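Local coordinates for Low molecular weight phosphotyrosine protein phosphatase 1 (Drosophila melanogaster, PDB 7CUY), which probably dephosphorylates tyrosine-phosphorylated proteins, and also small aryl and acyl phosphates, as a cytoplasmic low molecular weight phosphatase, at residues K4-C9 with D38-G43; L10-R15 with C66-R71; D52-S57 with D124-R129. All blocks are in the same frame, centred on the assembly; numbering follows the deposited sequence.

Contact 1: K4-C9 with D38-G43; sequences KVLMIC and DSAAIG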
loop_
_atom_site.group_PDB
_atom_site.type_symbol
_atom_site.label_atom_id
_atom_site.label_comp_id
_atom_site.label_asym_id
_atom_site.label_seq_id
_atom_site.Cartn_x
_atom_site.Cartn_y
_atom_site.Cartn_z
ATOM N N LYS A 4 4.018 12.482 3.262
ATOM C CA LYS A 4 3.480 11.790 2.101
ATOM C C LYS A 4 3.872 10.320 2.147
ATOM O O LYS A 4 5.050 10.002 2.320
ATOM C CB LYS A 4 3.961 12.456 0.817
ATOM C CG LYS A 4 3.308 13.824 0.584
ATOM C CD LYS A 4 3.671 14.410 -0.768
ATOM C CE LYS A 4 3.083 15.815 -0.966
ATOM N NZ LYS A 4 4.125 16.848 -1.266
ATOM N N VAL A 5 2.879 9.437 1.977
ATOM C CA VAL A 5 3.040 7.981 2.030
ATOM C C VAL A 5 2.622 7.408 0.680
ATOM O O VAL A 5 1.572 7.788 0.148
ATOM C CB VAL A 5 2.186 7.353 3.155
ATOM C CG1 VAL A 5 2.143 5.826 3.026
ATOM C CG2 VAL A 5 2.722 7.729 4.531
ATOM N N LEU A 6 3.420 6.487 0.139
ATOM C CA LEU A 6 3.146 5.840 -1.150
ATOM C C LEU A 6 3.110 4.332 -0.970
ATOM O O LEU A 6 4.107 3.736 -0.548
ATOM C CB LEU A 6 4.208 6.219 -2.185
ATOM C CG LEU A 6 4.010 5.700 -3.618
ATOM C CD1 LEU A 6 2.734 6.292 -4.262
ATOM C CD2 LEU A 6 5.235 5.982 -4.485
ATOM N N MET A 7 1.976 3.702 -1.277
ATOM C CA MET A 7 1.889 2.241 -1.222
ATOM C C MET A 7 2.200 1.631 -2.585
ATOM O O MET A 7 1.615 2.034 -3.586
ATOM C CB MET A 7 0.502 1.782 -0.771
ATOM C CG MET A 7 0.053 2.399 0.535
ATOM S SD MET A 7 1.025 1.830 1.928
ATOM C CE MET A 7 0.008 2.442 3.310
ATOM N N ILE A 8 3.078 0.625 -2.613
ATOM C CA ILE A 8 3.553 0.003 -3.848
ATOM C C ILE A 8 3.255 -1.489 -3.791
ATOM O O ILE A 8 3.535 -2.145 -2.777
ATOM C CB ILE A 8 5.078 0.205 -4.028
ATOM C CG1 ILE A 8 5.443 1.685 -4.139
ATOM C CG2 ILE A 8 5.613 -0.594 -5.201
ATOM C CD1 ILE A 8 4.639 2.422 -5.176
ATOM N N CYS A 9 2.740 -2.038 -4.883
ATOM C CA CYS A 9 2.805 -3.482 -5.070
ATOM C C CYS A 9 3.196 -3.735 -6.524
ATOM O O CYS A 9 3.590 -2.812 -7.250
ATOM C CB CYS A 9 1.496 -4.161 -4.661
ATOM S SG CYS A 9 0.057 -3.732 -5.665
ATOM N N ASP A 38 -0.947 7.838 -1.465
ATOM C CA ASP A 38 -1.070 7.526 -2.885
ATOM C C ASP A 38 -0.652 6.072 -3.038
ATOM O O ASP A 38 -0.176 5.456 -2.078
ATOM C CB ASP A 38 -0.216 8.486 -3.718
ATOM C CG ASP A 38 -0.520 8.434 -5.230
ATOM O OD1 ASP A 38 -1.638 8.037 -5.634
ATOM O OD2 ASP A 38 0.376 8.835 -6.023
ATOM N N SER A 39 -0.852 5.494 -4.225
ATOM C CA SER A 39 -0.313 4.160 -4.486
ATOM C C SER A 39 0.164 4.075 -5.934
ATOM O O SER A 39 -0.249 4.869 -6.778
ATOM C CB SER A 39 -1.339 3.051 -4.184
ATOM O OG SER A 39 -2.461 3.143 -5.049
ATOM N N ALA A 40 1.058 3.124 -6.218
ATOM C CA ALA A 40 1.507 2.947 -7.599
ATOM C C ALA A 40 2.093 1.549 -7.791
ATOM O O ALA A 40 2.258 0.782 -6.836
ATOM C CB ALA A 40 2.518 4.027 -8.002
ATOM N N ALA A 41 2.434 1.248 -9.050
ATOM C CA ALA A 41 2.815 -0.086 -9.505
ATOM C C ALA A 41 4.292 -0.137 -9.869
ATOM O O ALA A 41 4.820 0.821 -10.442
ATOM C CB ALA A 41 2.002 -0.498 -10.739
ATOM N N ILE A 42 4.951 -1.260 -9.527
ATOM C CA ILE A 42 6.262 -1.576 -10.108
ATOM C C ILE A 42 6.127 -1.749 -11.616
ATOM O O ILE A 42 6.787 -1.060 -12.403
ATOM C CB ILE A 42 6.876 -2.847 -9.474
ATOM C CG1 ILE A 42 7.091 -2.734 -7.958
ATOM C CG2 ILE A 42 8.225 -3.214 -10.151
ATOM C CD1 ILE A 42 8.157 -1.751 -7.543
ATOM N N GLY A 43 5.258 -2.692 -12.042
ATOM C CA GLY A 43 5.094 -2.992 -13.453
ATOM C C GLY A 43 3.964 -2.204 -14.123
ATOM O O GLY A 43 3.068 -1.665 -13.461
#

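Contact 2: L10-R15 with C66-R71; sequences LGNICR and CTHIVR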
loop_
_atom_site.group_PDB
_atom_site.type_symbol
_atom_site.label_atom_id
_atom_site.label_comp_id
_atom_site.label_asym_id
_atom_site.label_seq_id
_atom_site.Cartn_x
_atom_site.Cartn_y
_atom_site.Cartn_z
ATOM N N LEU A 10 3.102 -4.996 -6.950
ATOM C CA LEU A 10 3.647 -5.350 -8.260
ATOM C C LEU A 10 2.852 -4.693 -9.385
ATOM O O LEU A 10 3.442 -4.146 -10.326
ATOM C CB LEU A 10 3.681 -6.869 -8.432
ATOM C CG LEU A 10 4.181 -7.424 -9.777
ATOM C CD1 LEU A 10 5.560 -6.863 -10.130
ATOM C CD2 LEU A 10 4.232 -8.940 -9.752
ATOM N N GLY A 11 1.517 -4.728 -9.301
ATOM C CA GLY A 11 0.677 -4.222 -10.380
ATOM C C GLY A 11 -0.316 -3.142 -9.984
ATOM O O GLY A 11 -0.928 -2.520 -10.855
ATOM N N ASN A 12 -0.509 -2.915 -8.676
ATOM C CA ASN A 12 -1.331 -1.807 -8.187
ATOM C C ASN A 12 -2.812 -2.007 -8.533
ATOM O O ASN A 12 -3.570 -1.048 -8.677
ATOM C CB ASN A 12 -0.780 -0.475 -8.719
ATOM C CG ASN A 12 -1.524 0.766 -8.200
ATOM O OD1 ASN A 12 -1.862 1.663 -8.989
ATOM N ND2 ASN A 12 -1.749 0.842 -6.880
ATOM N N ILE A 13 -3.241 -3.258 -8.670
ATOM C CA ILE A 13 -4.652 -3.558 -8.856
ATOM C C ILE A 13 -5.240 -4.392 -7.722
ATOM O O ILE A 13 -6.476 -4.446 -7.597
ATOM C CB ILE A 13 -4.907 -4.251 -10.210
ATOM C CG1 ILE A 13 -4.059 -5.519 -10.354
ATOM C CG2 ILE A 13 -4.616 -3.313 -11.343
ATOM C CD1 ILE A 13 -4.523 -6.411 -11.530
ATOM N N CYS A 14 -4.420 -5.046 -6.895
ATOM C CA CYS A 14 -4.891 -5.888 -5.797
ATOM C C CYS A 14 -4.503 -5.340 -4.431
ATOM O O CYS A 14 -5.373 -4.957 -3.641
ATOM C CB CYS A 14 -4.348 -7.316 -5.918
ATOM S SG CYS A 14 -4.792 -8.235 -7.407
ATOM N N ARG A 15 -3.209 -5.309 -4.116
ATOM C CA ARG A 15 -2.784 -5.071 -2.741
ATOM C C ARG A 15 -2.687 -3.587 -2.394
ATOM O O ARG A 15 -3.343 -3.126 -1.460
ATOM C CB ARG A 15 -1.446 -5.773 -2.482
ATOM C CG ARG A 15 -1.587 -7.276 -2.360
ATOM C CD ARG A 15 -0.233 -7.942 -2.335
ATOM N NE ARG A 15 0.460 -7.852 -3.618
ATOM C CZ ARG A 15 1.708 -8.261 -3.823
ATOM N NH1 ARG A 15 2.416 -8.781 -2.821
ATOM N NH2 ARG A 15 2.249 -8.135 -5.030
ATOM N N CYS A 66 -13.113 2.784 -3.670
ATOM C CA CYS A 66 -11.839 2.803 -4.375
ATOM C C CYS A 66 -12.066 3.354 -5.773
ATOM O O CYS A 66 -12.643 2.675 -6.629
ATOM C CB CYS A 66 -11.223 1.408 -4.442
ATOM S SG CYS A 66 -9.616 1.413 -5.224
ATOM N N THR A 67 -11.584 4.565 -6.012
ATOM C CA THR A 67 -11.713 5.225 -7.304
ATOM C C THR A 67 -10.342 5.483 -7.913
ATOM O O THR A 67 -10.148 6.425 -8.681
ATOM C CB THR A 67 -12.489 6.527 -7.149
ATOM O OG1 THR A 67 -11.710 7.434 -6.364
ATOM C CG2 THR A 67 -13.793 6.253 -6.433
ATOM N N HIS A 68 -9.379 4.652 -7.562
ATOM C CA HIS A 68 -8.003 4.902 -7.930
ATOM C C HIS A 68 -7.752 4.421 -9.360
ATOM O O HIS A 68 -8.370 3.464 -9.838
ATOM C CB HIS A 68 -7.103 4.232 -6.880
ATOM C CG HIS A 68 -5.808 3.707 -7.400
ATOM N ND1 HIS A 68 -4.663 4.478 -7.469
ATOM C CD2 HIS A 68 -5.462 2.471 -7.840
ATOM C CE1 HIS A 68 -3.673 3.742 -7.947
ATOM N NE2 HIS A 68 -4.134 2.521 -8.183
ATOM N N ILE A 69 -6.874 5.132 -10.061
ATOM C CA ILE A 69 -6.428 4.754 -11.398
ATOM C C ILE A 69 -4.976 4.309 -11.309
ATOM O O ILE A 69 -4.135 5.036 -10.766
ATOM C CB ILE A 69 -6.559 5.915 -12.399
ATOM C CG1 ILE A 69 -7.986 6.471 -12.421
ATOM C CG2 ILE A 69 -6.165 5.441 -13.795
ATOM C CD1 ILE A 69 -8.240 7.413 -13.579
ATOM N N VAL A 70 -4.675 3.140 -11.882
ATOM C CA VAL A 70 -3.332 2.567 -11.807
ATOM C C VAL A 70 -2.322 3.466 -12.503
ATOM O O VAL A 70 -2.449 3.774 -13.694
ATOM C CB VAL A 70 -3.307 1.162 -12.421
ATOM C CG1 VAL A 70 -1.873 0.639 -12.479
ATOM C CG2 VAL A 70 -4.203 0.214 -11.634
ATOM N N ARG A 71 -1.284 3.855 -11.774
ATOM C CA ARG A 71 -0.116 4.472 -12.371
ATOM C C ARG A 71 1.122 3.707 -11.932
ATOM O O ARG A 71 1.113 2.966 -10.933
ATOM C CB ARG A 71 0.014 5.960 -11.990
ATOM C CG ARG A 71 0.753 6.209 -10.678
ATOM C CD ARG A 71 1.004 7.691 -10.439
ATOM N NE ARG A 71 1.417 7.982 -9.065
ATOM C CZ ARG A 71 2.679 7.963 -8.633
ATOM N NH1 ARG A 71 3.679 7.666 -9.463
ATOM N NH2 ARG A 71 2.944 8.240 -7.360
#

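Contact 3: D52-S57 with D124-R129; sequences DPRAIS and DPYYER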
loop_
_atom_site.group_PDB
_atom_site.type_symbol
_atom_site.label_atom_id
_atom_site.label_comp_id
_atom_site.label_asym_id
_atom_site.label_seq_id
_atom_site.Cartn_x
_atom_site.Cartn_y
_atom_site.Cartn_z
ATOM N N ASP A 52 -8.568 -4.267 -9.153
ATOM C CA ASP A 52 -9.229 -5.537 -9.420
ATOM C C ASP A 52 -10.643 -5.510 -8.842
ATOM O O ASP A 52 -10.837 -5.044 -7.712
ATOM C CB ASP A 52 -8.442 -6.697 -8.804
ATOM C CG ASP A 52 -9.031 -8.057 -9.165
ATOM O OD1 ASP A 52 -8.552 -8.666 -10.147
ATOM O OD2 ASP A 52 -9.969 -8.519 -8.480
ATOM N N PRO A 53 -11.647 -5.979 -9.585
ATOM C CA PRO A 53 -13.015 -6.017 -9.040
ATOM C C PRO A 53 -13.098 -6.643 -7.666
ATOM O O PRO A 53 -13.944 -6.232 -6.855
ATOM C CB PRO A 53 -13.798 -6.832 -10.088
ATOM C CG PRO A 53 -12.810 -7.294 -11.100
ATOM C CD PRO A 53 -11.593 -6.416 -10.988
ATOM N N ARG A 54 -12.221 -7.605 -7.360
ATOM C CA ARG A 54 -12.262 -8.234 -6.042
ATOM C C ARG A 54 -11.695 -7.313 -4.973
ATOM O O ARG A 54 -12.114 -7.384 -3.810
ATOM C CB ARG A 54 -11.506 -9.559 -6.062
ATOM C CG ARG A 54 -12.029 -10.541 -7.103
ATOM C CD ARG A 54 -11.089 -11.720 -7.282
ATOM N NE ARG A 54 -9.900 -11.356 -8.053
ATOM C CZ ARG A 54 -8.935 -12.208 -8.383
ATOM N NH1 ARG A 54 -9.011 -13.483 -8.008
ATOM N NH2 ARG A 54 -7.895 -11.786 -9.086
ATOM N N ALA A 55 -10.743 -6.451 -5.338
ATOM C CA ALA A 55 -10.290 -5.441 -4.386
ATOM C C ALA A 55 -11.392 -4.420 -4.118
ATOM O O ALA A 55 -11.653 -4.055 -2.964
ATOM C CB ALA A 55 -9.031 -4.751 -4.905
ATOM N N ILE A 56 -12.056 -3.952 -5.176
ATOM C CA ILE A 56 -13.153 -3.001 -4.996
ATOM C C ILE A 56 -14.246 -3.611 -4.124
ATOM O O ILE A 56 -14.707 -3.001 -3.151
ATOM C CB ILE A 56 -13.687 -2.544 -6.365
ATOM C CG1 ILE A 56 -12.614 -1.722 -7.073
ATOM C CG2 ILE A 56 -14.962 -1.752 -6.200
ATOM C CD1 ILE A 56 -12.849 -1.536 -8.554
ATOM N N SER A 57 -14.637 -4.846 -4.424
ATOM C CA SER A 57 -15.725 -5.450 -3.670
ATOM C C SER A 57 -15.329 -5.692 -2.225
ATOM O O SER A 57 -16.161 -5.544 -1.317
ATOM C CB SER A 57 -16.171 -6.742 -4.342
ATOM O OG SER A 57 -16.666 -6.439 -5.642
ATOM N N ASP A 124 0.362 -11.680 -2.831
ATOM C CA ASP A 124 -0.313 -11.424 -4.091
ATOM C C ASP A 124 -1.549 -12.317 -4.211
ATOM O O ASP A 124 -1.406 -13.538 -4.336
ATOM C CB ASP A 124 0.688 -11.694 -5.213
ATOM C CG ASP A 124 0.177 -11.288 -6.579
ATOM O OD1 ASP A 124 -1.031 -10.980 -6.714
ATOM O OD2 ASP A 124 1.005 -11.302 -7.511
ATOM N N PRO A 125 -2.764 -11.778 -4.173
ATOM C CA PRO A 125 -3.963 -12.624 -4.296
ATOM C C PRO A 125 -4.487 -12.825 -5.710
ATOM O O PRO A 125 -5.518 -13.482 -5.864
ATOM C CB PRO A 125 -4.986 -11.837 -3.481
ATOM C CG PRO A 125 -4.640 -10.419 -3.797
ATOM C CD PRO A 125 -3.127 -10.369 -3.923
ATOM N N TYR A 126 -3.827 -12.291 -6.737
ATOM C CA TYR A 126 -4.467 -12.168 -8.050
ATOM C C TYR A 126 -4.828 -13.517 -8.665
ATOM O O TYR A 126 -5.892 -13.659 -9.281
ATOM C CB TYR A 126 -3.575 -11.401 -9.022
ATOM C CG TYR A 126 -4.235 -11.283 -10.383
ATOM C CD1 TYR A 126 -5.218 -10.328 -10.617
ATOM C CD2 TYR A 126 -3.908 -12.153 -11.415
ATOM C CE1 TYR A 126 -5.841 -10.231 -11.849
ATOM C CE2 TYR A 126 -4.526 -12.060 -12.646
ATOM C CZ TYR A 126 -5.480 -11.102 -12.864
ATOM O OH TYR A 126 -6.086 -11.025 -14.093
ATOM N N TYR A 127 -3.948 -14.500 -8.551
ATOM C CA TYR A 127 -4.113 -15.772 -9.249
ATOM C C TYR A 127 -5.015 -16.764 -8.508
ATOM O O TYR A 127 -5.276 -17.854 -9.031
ATOM C CB TYR A 127 -2.716 -16.366 -9.529
ATOM C CG TYR A 127 -1.985 -15.548 -10.588
ATOM C CD1 TYR A 127 -2.110 -15.855 -11.945
ATOM C CD2 TYR A 127 -1.225 -14.431 -10.236
ATOM C CE1 TYR A 127 -1.478 -15.094 -12.922
ATOM C CE2 TYR A 127 -0.583 -13.655 -11.212
ATOM C CZ TYR A 127 -0.721 -13.994 -12.551
ATOM O OH TYR A 127 -0.095 -13.240 -13.522
ATOM N N GLU A 128 -5.512 -16.419 -7.323
ATOM C CA GLU A 128 -6.548 -17.228 -6.710
ATOM C C GLU A 128 -7.846 -17.050 -7.487
ATOM O O GLU A 128 -8.036 -16.070 -8.215
ATOM C CB GLU A 128 -6.743 -16.837 -5.245
ATOM C CG GLU A 128 -5.466 -16.943 -4.426
ATOM C CD GLU A 128 -5.537 -16.198 -3.093
ATOM O OE1 GLU A 128 -6.670 -15.864 -2.664
ATOM O OE2 GLU A 128 -4.462 -15.937 -2.487
ATOM N N ARG A 129 -8.751 -18.013 -7.345
ATOM C CA ARG A 129 -10.038 -17.865 -8.017
ATOM C C ARG A 129 -10.862 -16.765 -7.361
ATOM O O ARG A 129 -11.258 -15.789 -8.018
ATOM C CB ARG A 129 -10.819 -19.173 -7.996
ATOM C CG ARG A 129 -10.249 -20.276 -8.824
ATOM C CD ARG A 129 -11.166 -21.474 -8.677
ATOM N NE ARG A 129 -12.525 -21.109 -9.052
ATOM C CZ ARG A 129 -13.069 -21.407 -10.225
ATOM N NH1 ARG A 129 -12.360 -22.100 -11.114
ATOM N NH2 ARG A 129 -14.315 -21.028 -10.496
#

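Contact 1: K4-C9 with D38-G43
L6 holds CG anti to its backbone N (chi1 -176°), which sends the side chain toward strand 38-41. There CD1 lies 3.7 Å from D38 CB and also rests on the peptide that joins D38 to S39. I8 sets CG1 beside its own backbone N (chi1 -62°). The turn at chi2 brings I8 CD1 to A40, 3.3 Å from its O and 3.9 Å from its CB. The other branch, I8 CG2, meets I42 CD1 at 3.6 Å, and these two isoleucines cross at about a right angle. L6, I8, D38 and A40 share one face of the sheet; M7, C9, S39 and A41 share the other, the one packed on helix 15-29. The backbones join as parallel strands. M7 N donates to D38 O at 2.9 Å, and the bond is almost straight at the hydrogen (172°). M7 O takes A40 N at 2.9 Å. Next comes a weak bond, C9 N to A40 O at 3.5 Å. The pairing tightens again past the end of strand 38-41, where I42 N reaches C9 O at 3.1 Å. The polar ends of D38 and S39 are held from outside the pair. D38 OD2 forms a salt bridge with R71, and S39 OG bonds to E20 and N12. C9, probably the nucleophile, ends its strand with its side chain close to a bound HEPES molecule. The two strands, with helix 15-29 connecting them, form the first beta-alpha-beta unit of the parallel sheet, with the phosphate-binding loop beginning at C9, as in other low molecular weight phosphotyrosine phosphatases.

Contact 2: L10-R15 with C66-R71
This is a loop-to-loop contact, partly buried, in which N12 meets H68 and V70. Residues 10-15 belong to the phosphate-binding P-loop of the phosphatase, between strand 3-9 and helix 15-29. Residues 66-71 lie in the loop between helices 53-61 and 77-80. The P-loop wraps a bound HEPES molecule, probably from the crystallisation liquor, whose sulfonate oxygens accept from the backbone N of G11, I13 and C14 and pair with R15 NE, much as a phosphate would be expected to sit. N12 takes part through its side chain and its carbonyl oxygen. CG anti to the backbone N (chi1 -177°) points the amide at the histidine. The two side chains meet tip to tip, with amide and ring planes 78° apart. ND2 of the same amide also bonds to S16, which probably helps to fix its rotation. V70 packs beside this pair. Its CG2 lies 3.3 Å from N12 O and 3.6 Å from I13 CG2, and its CG1 is 3.7 Å from G11 O. The valine thus packs against the carbonyl oxygens of G11 and N12. The backbone N of V70 also sits over one face of the H68 ring, offset toward the rim. The central bond runs from H68 NE2 to N12 OD1 at 2.6 Å. The oxygen lies in the ring plane, but the donor stands above the amide carbonyl plane, and the angle at the hydrogen is a bent 130°.

Contact 3: D52-S57 with D124-R129
The N-terminal end of helix 53-61 meets the loop of the predicted proton donor D124, and R54 makes the join. Its guanidinium points at the backbone of residues 126-129. NH2 donates to Y126 O at 2.7 Å, in the carbonyl plane and on a lone pair. NH1 donates to E128 O at 2.8 Å from above that carbonyl plane, and more weakly to R129 O. G130 O is a further acceptor of NH1. The chain bends at chi3 (-75°), which brings NE back to D52. D52 is the N-cap of the helix. Its OD2 takes R54 N at 2.7 Å and, from the opposite face of the carboxylate, R54 NE at 2.9 Å in a salt bridge. An alanine at R54 would probably leave Y126 O and E128 O without these donors and D52 without its charged mate. The guanidinium and the Y126 ring cross steeply, their planes 77° apart, with NH2 3.4 Å from Y126 CD1. The receiving loop has its own order: P125 to E128 form a type I turn, and D124 makes an Asx turn in which its OD1 accepts from Y126 N at 3.1 Å.

Contact 1 lies in the parallel sheet, contact 2 in loops next to it, and contact 3 at the start of helix 53-61. Strand 3-9 runs straight into the P-loop of 10-15, and the centres of contacts 1 and 2 are about 8 Å apart. Backbone pairs A41 N to R71 O and G43 N to L10 O tie them. The centre of contact 3 is about 11 Å from that of contact 2, which it touches through I13 O and D52 N, and about 17 Å from that of contact 1. Along the chain, contact 1 closes before contact 3 opens; contact 2 interleaves with both. Together they bring D124, the predicted proton donor, to the P-loop with C9 and R15, also predicted active-site residues.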